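Local atomic coordinates of CRISPR-associated endonuclease Cas1 (Thermotoga maritima, PDB entry 4XTK), a protein that probably acts as a metal-dependent double-stranded DNA endonuclease in CRISPR adaptive immunity, forming a complex with Cas2. Residues F124-L135 with A158-L169. Sequence-based numbering, arbitrary orientation.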
loop_
_atom_site.group_PDB
_atom_site.type_symbol
_atom_site.label_atom_id
_atom_site.label_comp_id
_atom_site.label_asym_id
_atom_site.label_seq_id
_atom_site.Cartn_x
_atom_site.Cartn_y
_atom_site.Cartn_z
ATOM N N PHE E 124 13.838 -29.683 -15.773
ATOM C CA PHE E 124 12.547 -30.331 -15.936
ATOM C C PHE E 124 12.591 -31.326 -17.096
ATOM O O PHE E 124 12.097 -32.452 -16.981
ATOM C CB PHE E 124 11.442 -29.294 -16.159
ATOM C CG PHE E 124 10.060 -29.880 -16.196
ATOM C CD1 PHE E 124 9.369 -30.129 -15.023
ATOM C CD2 PHE E 124 9.454 -30.188 -17.402
ATOM C CE1 PHE E 124 8.100 -30.673 -15.051
ATOM C CE2 PHE E 124 8.183 -30.733 -17.437
ATOM C CZ PHE E 124 7.506 -30.974 -16.258
ATOM N N LEU E 125 13.200 -30.910 -18.201
ATOM C CA LEU E 125 13.332 -31.768 -19.375
ATOM C C LEU E 125 14.220 -32.991 -19.117
ATOM O O LEU E 125 13.892 -34.104 -19.538
ATOM C CB LEU E 125 13.879 -30.964 -20.557
ATOM C CG LEU E 125 12.961 -29.876 -21.118
ATOM C CD1 LEU E 125 13.684 -29.062 -22.173
ATOM C CD2 LEU E 125 11.682 -30.484 -21.683
ATOM N N LYS E 126 15.338 -32.791 -18.425
ATOM C CA LYS E 126 16.271 -33.889 -18.176
ATOM C C LYS E 126 15.724 -34.904 -17.172
ATOM O O LYS E 126 16.038 -36.090 -17.256
ATOM C CB LYS E 126 17.616 -33.353 -17.688
ATOM C CG LYS E 126 18.452 -32.710 -18.778
ATOM C CD LYS E 126 19.840 -32.356 -18.275
ATOM C CE LYS E 126 20.677 -31.725 -19.373
ATOM N NZ LYS E 126 22.013 -31.300 -18.876
ATOM N N LYS E 127 14.920 -34.431 -16.225
ATOM C CA LYS E 127 14.267 -35.306 -15.249
ATOM C C LYS E 127 13.311 -36.263 -15.951
ATOM O O LYS E 127 13.102 -37.393 -15.514
ATOM C CB LYS E 127 13.505 -34.482 -14.208
ATOM C CG LYS E 127 14.037 -34.575 -12.794
ATOM C CD LYS E 127 13.389 -33.515 -11.902
ATOM N N ARG E 128 12.716 -35.779 -17.035
ATOM C CA ARG E 128 11.755 -36.548 -17.812
ATOM C C ARG E 128 12.369 -37.245 -19.026
ATOM O O ARG E 128 11.646 -37.761 -19.878
ATOM C CB ARG E 128 10.587 -35.654 -18.213
ATOM C CG ARG E 128 9.650 -35.444 -17.032
ATOM C CD ARG E 128 8.616 -34.382 -17.265
ATOM N NE ARG E 128 7.823 -34.150 -16.061
ATOM C CZ ARG E 128 6.742 -34.848 -15.729
ATOM N NH1 ARG E 128 6.312 -35.833 -16.509
ATOM N NH2 ARG E 128 6.088 -34.556 -14.612
ATOM N N LYS E 129 13.699 -37.220 -19.108
ATOM C CA LYS E 129 14.463 -37.936 -20.136
ATOM C C LYS E 129 14.215 -37.368 -21.534
ATOM O O LYS E 129 14.102 -38.108 -22.511
ATOM C CB LYS E 129 14.139 -39.435 -20.108
ATOM C CG LYS E 129 14.195 -40.072 -18.720
ATOM C CD LYS E 129 15.599 -40.503 -18.349
ATOM C CE LYS E 129 15.805 -41.984 -18.618
ATOM N N VAL E 130 14.127 -36.044 -21.606
ATOM C CA VAL E 130 13.984 -35.322 -22.863
ATOM C C VAL E 130 15.256 -34.510 -23.127
ATOM O O VAL E 130 15.859 -33.985 -22.190
ATOM C CB VAL E 130 12.749 -34.386 -22.828
ATOM C CG1 VAL E 130 12.695 -33.492 -24.060
ATOM C CG2 VAL E 130 11.470 -35.195 -22.690
ATOM N N ARG E 131 15.667 -34.411 -24.392
ATOM C CA ARG E 131 16.867 -33.651 -24.757
ATOM C C ARG E 131 16.669 -32.149 -24.556
ATOM O O ARG E 131 15.730 -31.561 -25.084
ATOM C CB ARG E 131 17.250 -33.925 -26.214
ATOM C CG ARG E 131 17.083 -35.374 -26.633
ATOM C CD ARG E 131 18.382 -35.935 -27.184
ATOM N NE ARG E 131 18.664 -35.453 -28.534
ATOM C CZ ARG E 131 19.823 -34.920 -28.910
ATOM N NH1 ARG E 131 20.810 -34.784 -28.032
ATOM N NH2 ARG E 131 19.991 -34.513 -30.160
ATOM N N ALA E 132 17.539 -31.539 -23.759
ATOM C CA ALA E 132 17.463 -30.102 -23.495
ATOM C C ALA E 132 18.464 -29.269 -24.307
ATOM O O ALA E 132 18.522 -28.049 -24.156
ATOM C CB ALA E 132 17.651 -29.840 -22.003
ATOM N N ASP E 133 19.251 -29.925 -25.156
ATOM C CA ASP E 133 20.376 -29.266 -25.828
ATOM C C ASP E 133 19.953 -28.111 -26.740
ATOM O O ASP E 133 20.722 -27.171 -26.945
ATOM C CB ASP E 133 21.196 -30.286 -26.631
ATOM C CG ASP E 133 20.386 -30.969 -27.720
ATOM O OD1 ASP E 133 19.142 -30.891 -27.685
ATOM O OD2 ASP E 133 20.998 -31.592 -28.614
ATOM N N SER E 134 18.736 -28.176 -27.277
ATOM C CA SER E 134 18.239 -27.127 -28.160
ATOM C C SER E 134 18.233 -25.773 -27.450
ATOM O O SER E 134 18.423 -24.729 -28.078
ATOM C CB SER E 134 16.835 -27.463 -28.664
ATOM O OG SER E 134 15.942 -27.655 -27.585
ATOM N N LEU E 135 18.041 -25.813 -26.135
ATOM C CA LEU E 135 17.964 -24.612 -25.317
ATOM C C LEU E 135 19.302 -23.898 -25.155
ATOM O O LEU E 135 19.340 -22.742 -24.739
ATOM C CB LEU E 135 17.403 -24.957 -23.936
ATOM C CG LEU E 135 15.910 -25.280 -23.886
ATOM C CD1 LEU E 135 15.456 -25.563 -22.454
ATOM C CD2 LEU E 135 15.112 -24.137 -24.496
ATOM N N ALA E 158 12.808 -19.051 -25.968
ATOM C CA ALA E 158 13.276 -20.228 -25.244
ATOM C C ALA E 158 12.100 -21.020 -24.694
ATOM O O ALA E 158 12.056 -22.244 -24.798
ATOM C CB ALA E 158 14.209 -19.828 -24.114
ATOM N N ARG E 159 11.149 -20.304 -24.105
ATOM C CA ARG E 159 9.958 -20.928 -23.550
ATOM C C ARG E 159 9.196 -21.692 -24.637
ATOM O O ARG E 159 8.763 -22.831 -24.419
ATOM C CB ARG E 159 9.063 -19.875 -22.899
ATOM C CG ARG E 159 7.848 -20.431 -22.174
ATOM C CD ARG E 159 8.200 -20.962 -20.799
ATOM N NE ARG E 159 8.796 -19.937 -19.946
ATOM C CZ ARG E 159 9.342 -20.177 -18.758
ATOM N NH1 ARG E 159 9.368 -21.413 -18.271
ATOM N NH2 ARG E 159 9.869 -19.181 -18.057
ATOM N N GLU E 160 9.052 -21.072 -25.807
ATOM C CA GLU E 160 8.284 -21.673 -26.895
ATOM C C GLU E 160 8.951 -22.951 -27.404
ATOM O O GLU E 160 8.276 -23.936 -27.704
ATOM C CB GLU E 160 8.097 -20.678 -28.036
ATOM N N GLU E 161 10.277 -22.932 -27.487
ATOM C CA GLU E 161 11.037 -24.120 -27.859
ATOM C C GLU E 161 10.912 -25.191 -26.777
ATOM O O GLU E 161 10.781 -26.387 -27.060
ATOM C CB GLU E 161 12.507 -23.762 -28.092
ATOM C CG GLU E 161 13.415 -24.953 -28.280
ATOM C CD GLU E 161 13.037 -25.775 -29.492
ATOM O OE1 GLU E 161 12.476 -25.195 -30.446
ATOM O OE2 GLU E 161 13.296 -27.000 -29.494
ATOM N N TYR E 162 10.960 -24.741 -25.532
ATOM C CA TYR E 162 10.797 -25.610 -24.388
ATOM C C TYR E 162 9.434 -26.297 -24.433
ATOM O O TYR E 162 9.328 -27.499 -24.187
ATOM C CB TYR E 162 10.971 -24.800 -23.106
ATOM C CG TYR E 162 10.356 -25.410 -21.876
ATOM C CD1 TYR E 162 11.058 -26.324 -21.105
ATOM C CD2 TYR E 162 9.075 -25.059 -21.476
ATOM C CE1 TYR E 162 10.495 -26.879 -19.974
ATOM C CE2 TYR E 162 8.503 -25.609 -20.351
ATOM C CZ TYR E 162 9.218 -26.516 -19.603
ATOM O OH TYR E 162 8.653 -27.057 -18.481
ATOM N N TYR E 163 8.400 -25.530 -24.769
ATOM C CA TYR E 163 7.045 -26.064 -24.870
ATOM C C TYR E 163 6.912 -27.113 -25.980
ATOM O O TYR E 163 6.174 -28.091 -25.831
ATOM C CB TYR E 163 6.047 -24.927 -25.092
ATOM C CG TYR E 163 5.587 -24.276 -23.809
ATOM C CD1 TYR E 163 5.292 -25.043 -22.691
ATOM C CD2 TYR E 163 5.459 -22.892 -23.708
ATOM C CE1 TYR E 163 4.872 -24.458 -21.509
ATOM C CE2 TYR E 163 5.038 -22.296 -22.527
ATOM C CZ TYR E 163 4.747 -23.086 -21.431
ATOM O OH TYR E 163 4.330 -22.515 -20.251
ATOM N N SER E 164 7.632 -26.913 -27.081
ATOM C CA SER E 164 7.655 -27.891 -28.163
ATOM C C SER E 164 8.278 -29.194 -27.691
ATOM O O SER E 164 7.864 -30.272 -28.114
ATOM C CB SER E 164 8.424 -27.359 -29.374
ATOM O OG SER E 164 7.711 -26.313 -30.012
ATOM N N MET E 165 9.271 -29.098 -26.811
ATOM C CA MET E 165 9.914 -30.294 -26.286
ATOM C C MET E 165 8.990 -30.982 -25.291
ATOM O O MET E 165 9.016 -32.202 -25.152
ATOM C CB MET E 165 11.256 -29.961 -25.630
ATOM C CG MET E 165 12.292 -29.339 -26.568
ATOM S SD MET E 165 12.649 -30.335 -28.035
ATOM C CE MET E 165 12.978 -31.942 -27.318
ATOM N N ILE E 166 8.164 -30.190 -24.613
ATOM C CA ILE E 166 7.198 -30.720 -23.653
ATOM C C ILE E 166 6.143 -31.561 -24.364
ATOM O O ILE E 166 5.648 -32.545 -23.820
ATOM C CB ILE E 166 6.511 -29.581 -22.860
ATOM C CG1 ILE E 166 7.507 -28.916 -21.914
ATOM C CG2 ILE E 166 5.337 -30.098 -22.060
ATOM C CD1 ILE E 166 8.100 -29.859 -20.912
ATOM N N ASP E 167 5.821 -31.188 -25.599
ATOM C CA ASP E 167 4.810 -31.901 -26.369
ATOM C C ASP E 167 5.191 -33.342 -26.707
ATOM O O ASP E 167 4.333 -34.135 -27.090
ATOM C CB ASP E 167 4.498 -31.143 -27.658
ATOM C CG ASP E 167 3.374 -30.142 -27.486
ATOM O OD1 ASP E 167 2.616 -30.266 -26.499
ATOM O OD2 ASP E 167 3.243 -29.240 -28.342
ATOM N N SER E 168 6.465 -33.691 -26.565
ATOM C CA SER E 168 6.886 -35.065 -26.826
ATOM C C SER E 168 6.528 -35.978 -25.654
ATOM O O SER E 168 6.633 -37.201 -25.753
ATOM C CB SER E 168 8.388 -35.128 -27.117
ATOM O OG SER E 168 9.158 -34.702 -26.010
ATOM N N LEU E 169 6.104 -35.376 -24.548
ATOM C CA LEU E 169 5.684 -36.125 -23.368
ATOM C C LEU E 169 4.174 -36.322 -23.322
ATOM O O LEU E 169 3.658 -36.999 -22.436
ATOM C CB LEU E 169 6.148 -35.408 -22.101
ATOM C CG LEU E 169 7.664 -35.318 -21.948
ATOM C CD1 LEU E 169 8.026 -34.410 -20.792
ATOM C CD2 LEU E 169 8.257 -36.708 -21.757
#
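L125 and F124, in the last turn of helix 103-127, pack against Y162 and I166 of helix 148-166 in the helical part of Cas1. A Schellman motif with K129 as its C-prime residue closes the first helix, V130 N bonding to L125 O and K129 N to K126 O. The inner side is close-packed. CD1 of I166 reaches the F124 ring at its edge, 3.6 Å from CE2, and also meets L125 CD2 at 3.7 Å. L125 CD1 lies 3.9 Å from Y162 CD1. With CG of F124 anti to its own backbone N (chi1 -174°), CD2 comes 3.4 Å from Y162 OH, which is hydrogen-bonded to D244 of helix 230-252. L135 CD2 packs by A158 O; the side chains of A158 and E155, probably a manganese ligand with H221 and E236, are about 6 Å apart. R128 CD crosses L169 CD1 at a slant, and both side chains touch L248. The outer side is looser and partly open to solvent. There V130 splits its branches, CG1 meeting M165 CE and CG2 meeting L169 CD2, while S134 OG lies 3.3 Å from E161 OE2. M165, bent at chi2 and chi3, curls its methyl group to 3.6 Å from R131 O. Its carbonyl oxygen accepts hydrogen bonds from S168 N and, at 2.6 Å, from S168 OG (C=O...donor angle 155°).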